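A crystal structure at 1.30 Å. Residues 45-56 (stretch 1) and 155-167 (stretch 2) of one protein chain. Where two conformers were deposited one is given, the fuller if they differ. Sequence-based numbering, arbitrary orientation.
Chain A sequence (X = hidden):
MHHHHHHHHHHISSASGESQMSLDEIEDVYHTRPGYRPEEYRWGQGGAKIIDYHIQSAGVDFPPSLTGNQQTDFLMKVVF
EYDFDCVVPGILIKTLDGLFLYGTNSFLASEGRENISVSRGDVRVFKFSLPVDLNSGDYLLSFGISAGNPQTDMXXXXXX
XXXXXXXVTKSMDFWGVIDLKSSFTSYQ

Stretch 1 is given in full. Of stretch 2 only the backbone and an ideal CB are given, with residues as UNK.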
# COMPACT_ATOMS: atom_id res chain seq x y z
N GLN A 45 -23.21 -6.01 19.27
CA GLN A 45 -24.50 -5.95 19.96
C GLN A 45 -25.35 -7.15 19.70
O GLN A 45 -26.36 -7.33 20.41
CB GLN A 45 -25.25 -4.68 19.55
CG GLN A 45 -24.60 -3.42 20.09
CD GLN A 45 -25.55 -2.23 20.09
OE1 GLN A 45 -26.77 -2.39 20.11
NE2 GLN A 45 -24.99 -1.05 20.06
N GLY A 46 -25.03 -7.99 18.73
CA GLY A 46 -25.89 -9.11 18.37
C GLY A 46 -26.89 -8.73 17.31
O GLY A 46 -26.91 -7.58 16.87
N GLY A 47 -27.69 -9.69 16.89
CA GLY A 47 -28.68 -9.51 15.85
C GLY A 47 -28.29 -10.12 14.52
O GLY A 47 -29.11 -10.26 13.62
N ALA A 48 -27.00 -10.45 14.39
CA ALA A 48 -26.48 -11.20 13.26
C ALA A 48 -25.20 -11.84 13.73
O ALA A 48 -24.59 -11.37 14.70
CB ALA A 48 -26.17 -10.27 12.09
N LYS A 49 -24.78 -12.89 13.04
CA LYS A 49 -23.55 -13.61 13.37
C LYS A 49 -22.78 -13.91 12.10
O LYS A 49 -23.35 -14.48 11.17
CB LYS A 49 -23.84 -14.95 14.09
CG LYS A 49 -24.33 -14.76 15.50
CD LYS A 49 -24.71 -16.08 16.10
CE LYS A 49 -23.54 -16.84 16.60
NZ LYS A 49 -24.03 -17.97 17.50
N ILE A 50 -21.48 -13.61 12.12
CA ILE A 50 -20.60 -14.03 11.05
C ILE A 50 -20.22 -15.48 11.40
O ILE A 50 -19.51 -15.72 12.37
CB ILE A 50 -19.35 -13.18 10.92
CG1 ILE A 50 -19.74 -11.71 10.80
CG2 ILE A 50 -18.55 -13.66 9.75
CD1 ILE A 50 -18.56 -10.78 10.83
N ILE A 51 -20.75 -16.44 10.64
CA ILE A 51 -20.66 -17.86 11.00
C ILE A 51 -19.61 -18.64 10.19
O ILE A 51 -19.32 -19.78 10.53
CB ILE A 51 -22.04 -18.54 10.89
CG1 ILE A 51 -22.73 -18.24 9.55
CG2 ILE A 51 -22.92 -18.08 12.06
CD1 ILE A 51 -23.95 -19.12 9.33
N ASP A 52 -19.06 -18.04 9.15
CA ASP A 52 -18.04 -18.73 8.36
C ASP A 52 -17.29 -17.71 7.53
O ASP A 52 -17.75 -16.57 7.35
CB ASP A 52 -18.68 -19.81 7.46
CG ASP A 52 -17.73 -20.94 7.09
OD1 ASP A 52 -16.56 -20.95 7.49
OD2 ASP A 52 -18.21 -21.87 6.39
N TYR A 53 -16.12 -18.10 7.03
CA TYR A 53 -15.39 -17.31 6.04
C TYR A 53 -14.68 -18.23 5.08
O TYR A 53 -14.52 -19.43 5.33
CB TYR A 53 -14.40 -16.35 6.70
CG TYR A 53 -13.18 -16.99 7.35
CD1 TYR A 53 -11.96 -17.13 6.68
CD2 TYR A 53 -13.23 -17.43 8.65
CE1 TYR A 53 -10.87 -17.69 7.28
CE2 TYR A 53 -12.12 -17.98 9.28
CZ TYR A 53 -10.94 -18.10 8.58
OH TYR A 53 -9.85 -18.66 9.23
N HIS A 54 -14.24 -17.63 3.98
CA HIS A 54 -13.47 -18.34 2.98
C HIS A 54 -12.47 -17.38 2.37
O HIS A 54 -12.77 -16.21 2.19
CB HIS A 54 -14.39 -18.90 1.88
CG HIS A 54 -13.74 -19.93 1.01
ND1 HIS A 54 -13.65 -21.25 1.39
CD2 HIS A 54 -13.17 -19.83 -0.20
CE1 HIS A 54 -13.04 -21.93 0.43
NE2 HIS A 54 -12.71 -21.09 -0.54
N ILE A 55 -11.27 -17.85 2.07
CA ILE A 55 -10.26 -17.08 1.38
C ILE A 55 -9.80 -17.87 0.18
O ILE A 55 -9.58 -19.09 0.28
CB ILE A 55 -9.09 -16.72 2.32
CG1 ILE A 55 -9.64 -15.87 3.48
CG2 ILE A 55 -7.99 -15.97 1.56
CD1 ILE A 55 -8.64 -15.51 4.59
N GLN A 56 -9.68 -17.22 -0.95
CA GLN A 56 -9.25 -17.87 -2.19
C GLN A 56 -8.42 -16.92 -3.00
O GLN A 56 -8.71 -15.72 -3.02
CB GLN A 56 -10.44 -18.41 -2.96
CG GLN A 56 -11.40 -17.36 -3.32
CD GLN A 56 -12.75 -17.90 -3.78
OE1 GLN A 56 -13.12 -19.04 -3.47
NE2 GLN A 56 -13.51 -17.08 -4.51
N UNK A 155 -24.90 0.33 13.95
CA UNK A 155 -24.82 -0.55 15.08
C UNK A 155 -23.94 -1.73 14.70
O UNK A 155 -24.21 -2.42 13.72
CB UNK A 155 -26.21 -1.01 15.53
N UNK A 156 -22.89 -1.99 15.50
CA UNK A 156 -22.05 -3.17 15.23
C UNK A 156 -22.80 -4.42 15.69
O UNK A 156 -23.22 -4.50 16.84
CB UNK A 156 -20.70 -3.06 15.93
N UNK A 157 -22.96 -5.38 14.81
CA UNK A 157 -23.75 -6.58 15.12
C UNK A 157 -22.84 -7.71 15.56
O UNK A 157 -23.06 -8.28 16.62
CB UNK A 157 -24.58 -7.01 13.91
N UNK A 158 -21.85 -8.04 14.75
CA UNK A 158 -20.85 -9.06 15.08
C UNK A 158 -19.55 -8.62 14.45
O UNK A 158 -19.52 -8.38 13.24
CB UNK A 158 -21.26 -10.45 14.59
N UNK A 159 -18.50 -8.47 15.23
CA UNK A 159 -17.23 -7.89 14.80
C UNK A 159 -16.16 -8.86 15.23
O UNK A 159 -15.92 -9.03 16.43
CB UNK A 159 -17.00 -6.50 15.38
N UNK A 160 -15.53 -9.53 14.28
CA UNK A 160 -14.55 -10.59 14.56
C UNK A 160 -13.16 -10.03 14.35
O UNK A 160 -12.53 -10.21 13.29
CB UNK A 160 -14.78 -11.82 13.67
N UNK A 161 -12.72 -9.26 15.35
CA UNK A 161 -11.57 -8.40 15.21
C UNK A 161 -10.28 -9.22 15.41
O UNK A 161 -10.16 -10.04 16.33
CB UNK A 161 -11.65 -7.24 16.21
N UNK A 162 -9.33 -9.00 14.50
CA UNK A 162 -8.03 -9.67 14.49
C UNK A 162 -8.22 -11.18 14.62
O UNK A 162 -7.56 -11.86 15.41
CB UNK A 162 -7.14 -9.14 15.62
N UNK A 163 -9.14 -11.70 13.81
CA UNK A 163 -9.57 -13.08 13.93
C UNK A 163 -8.94 -14.05 12.97
O UNK A 163 -9.13 -15.27 13.15
CB UNK A 163 -11.09 -13.15 13.76
N UNK A 164 -8.18 -13.56 11.99
CA UNK A 164 -7.57 -14.42 10.99
C UNK A 164 -6.13 -13.94 10.76
O UNK A 164 -5.89 -12.72 10.67
CB UNK A 164 -8.38 -14.41 9.69
N UNK A 165 -5.18 -14.87 10.71
CA UNK A 165 -3.80 -14.54 10.36
C UNK A 165 -3.61 -14.80 8.87
O UNK A 165 -4.02 -15.84 8.33
CB UNK A 165 -2.80 -15.35 11.19
N UNK A 166 -2.99 -13.83 8.19
CA UNK A 166 -2.61 -13.92 6.79
C UNK A 166 -1.09 -13.93 6.67
O UNK A 166 -0.41 -13.15 7.31
CB UNK A 166 -3.21 -12.76 5.99
N UNK A 167 -0.59 -14.80 5.82
CA UNK A 167 0.84 -14.88 5.50
C UNK A 167 1.01 -14.41 4.08
O UNK A 167 0.28 -14.89 3.21
CB UNK A 167 1.39 -16.30 5.68

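Position 155 directs its CA-to-CB bond toward stretch 1, where the nearest atom to the ideal CB is Gln45 NE2 at 4.7 Å. A small or medium side chain, polar or branched, would fit beside the glutamine. The residue is Thr155, whose CG2 lies 3.5 Å from Gln45 CD.

At 156 the CB points sideways, and the backbone does the work: its carbonyl O accepts a hydrogen bond from Gln45 N (2.9 Å). With phi at -76° many residues are possible, proline among them. Pro156 is found.

The carbonyl O of 157 likewise accepts from Gly46 N (2.9 Å). Its ideal CB sits 4.1 Å from Ala48 CB and 3.8 Å from Gly46 O, beside Gly47. An apolar side chain of medium size would use this space. Leu157 does so, with CD1 3.9 Å from Ala48 CB; a CB on Gly47 would lie 3.8 Å from Leu157 CD2.

Position 158 points toward stretch 1 at close range: its ideal CB is 3.5 Å from Ala48 O and 4.0 Å from Ile50 N. That amide is a donor, so a short acceptor such as aspartate or asparagine is favoured, and serine or threonine is conceivable. In Asp158, OD2 takes the hydrogen bond from Ile50 N at 2.7 Å. The partner of this strand amide is thus a side-chain carboxylate rather than a backbone carbonyl of stretch 2.

Position 159 points away, so stretch 1 sets no demand; Arg159 makes no contact with it.

At 160 the CB turns back toward stretch 1, 4.8 Å from Ile50 CD1. An apolar chain could cover the isoleucine; Ile50 O is farther, and a long donor such as lysine or arginine could reach it. Arg160 does both: CD packs 3.9 Å from Ile50 CB, and NH1 donates to Ile50 O (2.9 Å), which lies near the guanidinium plane.

Position 161 is out of reach, so stretch 1 sets no demand; it is Tyr161. Position 162 is also out of reach, and its phi/psi of 50/48 suits glycine, asparagine or aspartate; it is Asp162. Position 163 points toward stretch 1 without touching it, and many small residues would do; Ser163 OG donates a hydrogen bond to Arg160 O (2.7 Å).

Position 164 faces the Tyr53 ring and Ile55 CD1, which invites a branched apolar residue. Ile164 places CD1 over the ring face, 3.4 Å from the Tyr53 centroid, and CG2 4.1 Å from Ile55 CD1.

Position 165 points away, leaving the choice open; it is Ile165. From 166, sideways, a longer apolar chain could reach Ile55; Leu166 CD2 comes within 3.9 Å of Ile55 CD1. Position 167 is out of reach, so stretch 1 leaves it open; it is His167.

Stretch 2 (155-167) TPLDRRYDSIILH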
# COMPACT_ATOMS: atom_id res chain seq x y z
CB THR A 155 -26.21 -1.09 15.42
OG1 THR A 155 -27.10 -0.00 15.71
CG2 THR A 155 -26.14 -1.96 16.62
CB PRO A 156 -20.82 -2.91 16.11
CG PRO A 156 -21.39 -2.12 17.30
CD PRO A 156 -22.47 -1.27 16.72
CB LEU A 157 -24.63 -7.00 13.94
CG LEU A 157 -25.51 -5.89 13.37
CD1 LEU A 157 -26.25 -6.37 12.15
CD2 LEU A 157 -26.50 -5.36 14.41
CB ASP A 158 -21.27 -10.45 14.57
CG ASP A 158 -20.37 -11.57 15.06
OD1 ASP A 158 -19.65 -11.40 16.09
OD2 ASP A 158 -20.36 -12.64 14.41
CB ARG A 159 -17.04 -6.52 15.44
CG ARG A 159 -18.22 -5.57 15.20
CD ARG A 159 -18.47 -5.26 13.69
NE ARG A 159 -17.28 -4.63 13.19
CZ ARG A 159 -17.07 -3.34 13.10
NH1 ARG A 159 -18.08 -2.46 13.17
NH2 ARG A 159 -15.85 -2.93 12.84
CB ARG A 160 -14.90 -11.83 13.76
CG ARG A 160 -16.32 -12.27 14.10
CD ARG A 160 -16.71 -13.70 13.78
NE ARG A 160 -15.99 -14.63 14.65
CZ ARG A 160 -16.37 -15.89 14.83
NH1 ARG A 160 -17.45 -16.35 14.24
NH2 ARG A 160 -15.66 -16.68 15.61
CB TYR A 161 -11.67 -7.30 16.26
CG TYR A 161 -10.52 -6.35 16.36
CD1 TYR A 161 -10.26 -5.42 15.37
CD2 TYR A 161 -9.73 -6.33 17.50
CE1 TYR A 161 -9.18 -4.51 15.52
CE2 TYR A 161 -8.69 -5.46 17.64
CZ TYR A 161 -8.42 -4.57 16.66
OH TYR A 161 -7.37 -3.70 16.87
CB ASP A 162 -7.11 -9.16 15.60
CG ASP A 162 -6.56 -7.76 15.34
OD1 ASP A 162 -6.63 -7.26 14.23
OD2 ASP A 162 -6.02 -7.19 16.34
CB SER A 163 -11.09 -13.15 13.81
OG SER A 163 -11.52 -12.63 12.54
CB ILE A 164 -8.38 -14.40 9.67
CG1 ILE A 164 -9.81 -14.95 9.87
CG2 ILE A 164 -7.64 -15.16 8.55
CD1 ILE A 164 -10.79 -14.51 8.80
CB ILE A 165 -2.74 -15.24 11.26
CG1 ILE A 165 -1.34 -14.73 10.92
CG2 ILE A 165 -2.85 -16.75 11.18
CD1 ILE A 165 -0.32 -14.98 12.00
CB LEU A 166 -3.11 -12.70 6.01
CG LEU A 166 -4.62 -12.39 6.08
CD1 LEU A 166 -4.96 -11.15 5.26
CD2 LEU A 166 -5.46 -13.56 5.62
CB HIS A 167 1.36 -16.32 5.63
CG HIS A 167 0.99 -16.99 6.91
ND1 HIS A 167 1.48 -16.57 8.13
CD2 HIS A 167 0.17 -18.03 7.17
CE1 HIS A 167 0.98 -17.34 9.08
NE2 HIS A 167 0.18 -18.23 8.53
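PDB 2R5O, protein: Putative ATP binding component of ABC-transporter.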